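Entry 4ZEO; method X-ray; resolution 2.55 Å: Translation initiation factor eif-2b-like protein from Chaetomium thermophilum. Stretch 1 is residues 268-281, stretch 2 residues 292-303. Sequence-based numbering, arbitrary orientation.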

# COMPACT_ATOMS: atom_id res chain seq x y z
N ALA A 268 8.01 -4.62 -5.81
CA ALA A 268 7.81 -4.74 -4.36
C ALA A 268 6.76 -5.79 -4.03
O ALA A 268 6.97 -6.60 -3.11
CB ALA A 268 7.41 -3.38 -3.76
N GLU A 269 5.66 -5.81 -4.78
CA GLU A 269 4.60 -6.80 -4.56
C GLU A 269 5.11 -8.23 -4.76
O GLU A 269 4.86 -9.12 -3.95
CB GLU A 269 3.41 -6.53 -5.49
CG GLU A 269 2.36 -7.63 -5.52
CD GLU A 269 1.21 -7.29 -6.44
OE1 GLU A 269 0.54 -6.28 -6.18
OE2 GLU A 269 1.00 -7.99 -7.45
N TYR A 270 5.85 -8.44 -5.85
CA TYR A 270 6.37 -9.76 -6.15
C TYR A 270 7.32 -10.24 -5.05
O TYR A 270 7.20 -11.35 -4.57
CB TYR A 270 7.09 -9.78 -7.50
CG TYR A 270 7.71 -11.10 -7.80
CD1 TYR A 270 7.00 -12.09 -8.48
CD2 TYR A 270 8.99 -11.41 -7.34
CE1 TYR A 270 7.56 -13.32 -8.73
CE2 TYR A 270 9.55 -12.64 -7.57
CZ TYR A 270 8.83 -13.59 -8.27
OH TYR A 270 9.41 -14.81 -8.51
N VAL A 271 8.26 -9.38 -4.67
CA VAL A 271 9.28 -9.74 -3.70
C VAL A 271 8.67 -10.03 -2.34
O VAL A 271 8.99 -11.06 -1.74
CB VAL A 271 10.37 -8.63 -3.57
CG1 VAL A 271 11.28 -8.87 -2.35
CG2 VAL A 271 11.19 -8.52 -4.85
N ILE A 272 7.75 -9.18 -1.88
CA ILE A 272 7.11 -9.39 -0.58
C ILE A 272 6.31 -10.70 -0.57
O ILE A 272 6.42 -11.50 0.36
CB ILE A 272 6.16 -8.21 -0.21
CG1 ILE A 272 6.96 -6.95 0.11
CG2 ILE A 272 5.29 -8.57 0.99
CD1 ILE A 272 6.11 -5.67 0.23
N ALA A 273 5.53 -10.94 -1.62
CA ALA A 273 4.72 -12.16 -1.68
C ALA A 273 5.62 -13.39 -1.71
O ALA A 273 5.37 -14.37 -1.02
CB ALA A 273 3.79 -12.14 -2.88
N ARG A 274 6.69 -13.31 -2.49
CA ARG A 274 7.61 -14.44 -2.60
C ARG A 274 8.35 -14.66 -1.28
O ARG A 274 8.45 -15.78 -0.79
CB ARG A 274 8.62 -14.22 -3.72
CG ARG A 274 9.69 -15.27 -3.72
CD ARG A 274 10.33 -15.41 -5.08
NE ARG A 274 11.31 -16.49 -5.08
CZ ARG A 274 12.00 -16.90 -6.14
NH1 ARG A 274 11.84 -16.32 -7.32
NH2 ARG A 274 12.87 -17.88 -6.01
N ASN A 275 8.87 -13.60 -0.70
CA ASN A 275 9.62 -13.76 0.53
C ASN A 275 8.71 -14.13 1.71
O ASN A 275 9.10 -14.92 2.56
CB ASN A 275 10.45 -12.49 0.78
CG ASN A 275 11.61 -12.37 -0.19
OD1 ASN A 275 11.78 -13.22 -1.07
ND2 ASN A 275 12.39 -11.30 -0.08
N ALA A 276 7.49 -13.61 1.74
CA ALA A 276 6.54 -14.00 2.80
C ALA A 276 6.08 -15.46 2.66
O ALA A 276 5.90 -16.16 3.67
CB ALA A 276 5.33 -13.07 2.80
N ALA A 277 5.92 -15.92 1.42
CA ALA A 277 5.55 -17.30 1.13
C ALA A 277 6.59 -18.31 1.61
O ALA A 277 6.30 -19.50 1.82
CB ALA A 277 5.31 -17.47 -0.38
N GLN A 278 7.83 -17.85 1.73
CA GLN A 278 8.92 -18.67 2.28
C GLN A 278 8.61 -19.06 3.73
O GLN A 278 9.03 -20.11 4.20
CB GLN A 278 10.25 -17.92 2.21
CG GLN A 278 10.91 -18.01 0.86
CD GLN A 278 12.16 -17.17 0.79
OE1 GLN A 278 12.45 -16.38 1.69
NE2 GLN A 278 12.90 -17.29 -0.31
N SER A 279 7.93 -18.16 4.43
CA SER A 279 7.52 -18.40 5.80
C SER A 279 6.45 -19.48 5.92
O SER A 279 6.29 -20.08 6.98
CB SER A 279 7.02 -17.12 6.44
OG SER A 279 8.09 -16.43 7.05
N ILE A 280 5.67 -19.67 4.86
CA ILE A 280 4.62 -20.68 4.87
C ILE A 280 5.16 -22.06 4.55
O ILE A 280 5.93 -22.23 3.63
CB ILE A 280 3.50 -20.28 3.92
CG1 ILE A 280 2.92 -18.94 4.38
CG2 ILE A 280 2.42 -21.36 3.88
CD1 ILE A 280 1.89 -18.39 3.50
N ASN A 281 4.74 -23.04 5.34
CA ASN A 281 5.25 -24.40 5.22
C ASN A 281 4.11 -25.39 5.17
O ASN A 281 3.00 -25.05 5.54
CB ASN A 281 6.15 -24.73 6.40
CG ASN A 281 7.41 -23.92 6.41
OD1 ASN A 281 8.20 -23.93 5.47
ND2 ASN A 281 7.56 -23.11 7.46
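Stretch 2, residues 292-303: HRLVEKTLLRAR

The strongest polar link between the two stretches is made by Glu269, near the start of stretch 1. Its CB leaves the backbone sideways, but an extended side chain (chi1 and chi2 both t) carries the carboxylate across to stretch 2. There Arg293 NH2 donates a hydrogen bond to Glu269 OE1 at 2.7 Å, with the oxygen near the plane of the guanidinium, where the N-H bonds point; opposite charges make the pair a salt bridge. The second carboxylate oxygen, Glu269 OE2, forms a longer salt bridge with Lys297 NZ at 3.7 Å. Arg293 and Lys297 are one helical turn apart, so a single glutamate can serve both, and long, flexible side chains suit this partly open end of the contact.

Stretch 2 is helical from Arg293 to Arg303 and continues beyond. His292 caps its beginning: Leu294 N, which has no preceding turn to supply a carbonyl, donates instead to His292 ND1 at 3.3 Å. Stretch 1 enters as a helix already under way and gives way to a non-helical conformation by Ile280, whose phi/psi of -82/134 is extended. The helices run in broadly the same direction, their N-to-C axes 56° apart (signed crossing angle -56°), and approach to 8.0 Å.

Small residues line the close approach. Ala273 CA and Thr298 CA lie 4.1 Å apart, and Ala277 CA and Ala302 CA 5.1 Å. The methyl groups of Ala273 and Ala277 point toward stretch 2 without holding the backbones apart. Thr298 fits here because it is compact and its hydroxyl is satisfied within its own helix: Thr298 OG1 donates to Leu294 O at 2.9 Å. Thr298 OG1 can therefore rest 3.4 Å from Ala273 CA and 3.6 Å from Ala276 CB, while Thr298 CG2 reaches within 3.6 Å of Ala277 N. Beside them, Ala273 CB meets Lys297 CB at 3.7 Å, so the aliphatic base of the lysine contributes to packing.

Arg301 points toward stretch 1 and fills a hole formed by Tyr270, Ala273, Arg274 and Ala277. Arg301 CG packs 3.6 Å from Ala277 CB, the small alanine leaving room for the chain, and its guanidinium extends toward the more exposed Tyr270 and Arg274. Arg301 NH2 lies over one face of the Arg274 guanidinium, 3.4 Å from Arg274 NE; these are two donors of like charge and make no hydrogen bond. Arg274 NH1 finds its acceptor within stretch 1, donating to Tyr270 OH at 3.1 Å.

Apolar side chains complete the packing. Near the start of the stretch 2 helix, Leu294 CD1 meets Ile272 CD1 at 4.1 Å. Farther along, Ala277 CB lies 4.2 Å from Ala302 CB, and the branched side chain of Ile280 spreads over stretch 2: Ile280 CD1 approaches Leu299 CD2 at 3.7 Å, while Ile280 CG2 lies 4.0 Å from Ala302 CB. Altogether the contact buries 700 Å², summed over both sides.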

# COMPACT_ATOMS: atom_id res chain seq x y z
N HIS A 292 -6.50 -8.25 2.09
CA HIS A 292 -5.40 -7.37 1.75
C HIS A 292 -4.62 -8.01 0.60
O HIS A 292 -4.24 -9.18 0.67
CB HIS A 292 -4.47 -7.14 2.94
CG HIS A 292 -3.57 -5.95 2.77
ND1 HIS A 292 -2.41 -5.99 2.03
CD2 HIS A 292 -3.66 -4.69 3.27
CE1 HIS A 292 -1.83 -4.80 2.07
NE2 HIS A 292 -2.57 -3.99 2.80
N ARG A 293 -4.32 -7.20 -0.41
CA ARG A 293 -3.67 -7.68 -1.63
C ARG A 293 -2.33 -8.42 -1.37
O ARG A 293 -2.07 -9.45 -1.96
CB ARG A 293 -3.45 -6.48 -2.56
CG ARG A 293 -2.65 -6.76 -3.82
CD ARG A 293 -2.30 -5.43 -4.53
NE ARG A 293 -1.85 -4.45 -3.54
CZ ARG A 293 -0.58 -4.24 -3.22
NH1 ARG A 293 -0.25 -3.35 -2.29
NH2 ARG A 293 0.37 -4.94 -3.84
N LEU A 294 -1.48 -7.89 -0.49
CA LEU A 294 -0.21 -8.54 -0.22
C LEU A 294 -0.42 -9.94 0.41
O LEU A 294 0.29 -10.89 0.07
CB LEU A 294 0.66 -7.68 0.69
CG LEU A 294 1.21 -6.39 0.08
CD1 LEU A 294 2.10 -5.68 1.08
CD2 LEU A 294 1.99 -6.69 -1.19
N VAL A 295 -1.40 -10.05 1.32
CA VAL A 295 -1.71 -11.33 1.94
C VAL A 295 -2.23 -12.32 0.90
O VAL A 295 -1.79 -13.46 0.83
CB VAL A 295 -2.74 -11.15 3.08
CG1 VAL A 295 -3.25 -12.50 3.60
CG2 VAL A 295 -2.16 -10.30 4.19
N GLU A 296 -3.14 -11.86 0.06
CA GLU A 296 -3.69 -12.67 -1.02
C GLU A 296 -2.60 -13.21 -1.96
O GLU A 296 -2.61 -14.40 -2.30
CB GLU A 296 -4.73 -11.86 -1.80
CG GLU A 296 -5.39 -12.58 -2.96
CD GLU A 296 -6.59 -11.81 -3.50
OE1 GLU A 296 -7.06 -10.87 -2.82
OE2 GLU A 296 -7.06 -12.13 -4.61
N LYS A 297 -1.68 -12.33 -2.37
CA LYS A 297 -0.58 -12.69 -3.26
C LYS A 297 0.33 -13.73 -2.64
O LYS A 297 0.80 -14.67 -3.33
CB LYS A 297 0.25 -11.46 -3.64
CG LYS A 297 -0.42 -10.40 -4.51
CD LYS A 297 -0.80 -10.88 -5.87
CE LYS A 297 -1.47 -9.73 -6.66
NZ LYS A 297 -1.90 -10.14 -8.04
N THR A 298 0.59 -13.56 -1.35
CA THR A 298 1.45 -14.47 -0.61
C THR A 298 0.87 -15.87 -0.55
O THR A 298 1.55 -16.85 -0.85
CB THR A 298 1.69 -13.98 0.80
OG1 THR A 298 2.40 -12.74 0.75
CG2 THR A 298 2.49 -15.01 1.57
N LEU A 299 -0.42 -15.93 -0.20
CA LEU A 299 -1.13 -17.20 -0.09
C LEU A 299 -1.22 -17.88 -1.46
O LEU A 299 -1.02 -19.08 -1.56
CB LEU A 299 -2.53 -16.98 0.52
CG LEU A 299 -2.48 -16.47 1.98
CD1 LEU A 299 -3.88 -16.23 2.59
CD2 LEU A 299 -1.67 -17.42 2.87
N LEU A 300 -1.49 -17.11 -2.51
CA LEU A 300 -1.52 -17.70 -3.85
C LEU A 300 -0.13 -18.20 -4.26
O LEU A 300 0.00 -19.24 -4.88
CB LEU A 300 -2.08 -16.69 -4.88
CG LEU A 300 -3.57 -16.36 -4.66
CD1 LEU A 300 -4.10 -15.29 -5.62
CD2 LEU A 300 -4.44 -17.61 -4.70
N ARG A 301 0.91 -17.48 -3.86
CA ARG A 301 2.27 -17.89 -4.18
C ARG A 301 2.64 -19.22 -3.50
O ARG A 301 3.18 -20.13 -4.16
CB ARG A 301 3.25 -16.78 -3.77
CG ARG A 301 4.72 -17.12 -3.95
CD ARG A 301 5.14 -17.03 -5.38
NE ARG A 301 6.52 -17.47 -5.50
CZ ARG A 301 7.26 -17.41 -6.60
NH1 ARG A 301 6.78 -16.90 -7.73
NH2 ARG A 301 8.51 -17.85 -6.56
N ALA A 302 2.33 -19.36 -2.21
CA ALA A 302 2.66 -20.57 -1.47
C ALA A 302 1.97 -21.77 -2.07
O ALA A 302 2.57 -22.84 -2.22
CB ALA A 302 2.28 -20.42 -0.01
N ARG A 303 0.72 -21.57 -2.46
CA ARG A 303 -0.05 -22.63 -3.10
C ARG A 303 0.56 -23.02 -4.45
O ARG A 303 0.68 -24.20 -4.76
CB ARG A 303 -1.50 -22.21 -3.30
CG ARG A 303 -2.39 -23.30 -3.88
CD ARG A 303 -2.55 -24.42 -2.87
NE ARG A 303 -3.16 -25.60 -3.45
CZ ARG A 303 -2.64 -26.81 -3.36
NH1 ARG A 303 -1.49 -26.98 -2.71
NH2 ARG A 303 -3.26 -27.85 -3.91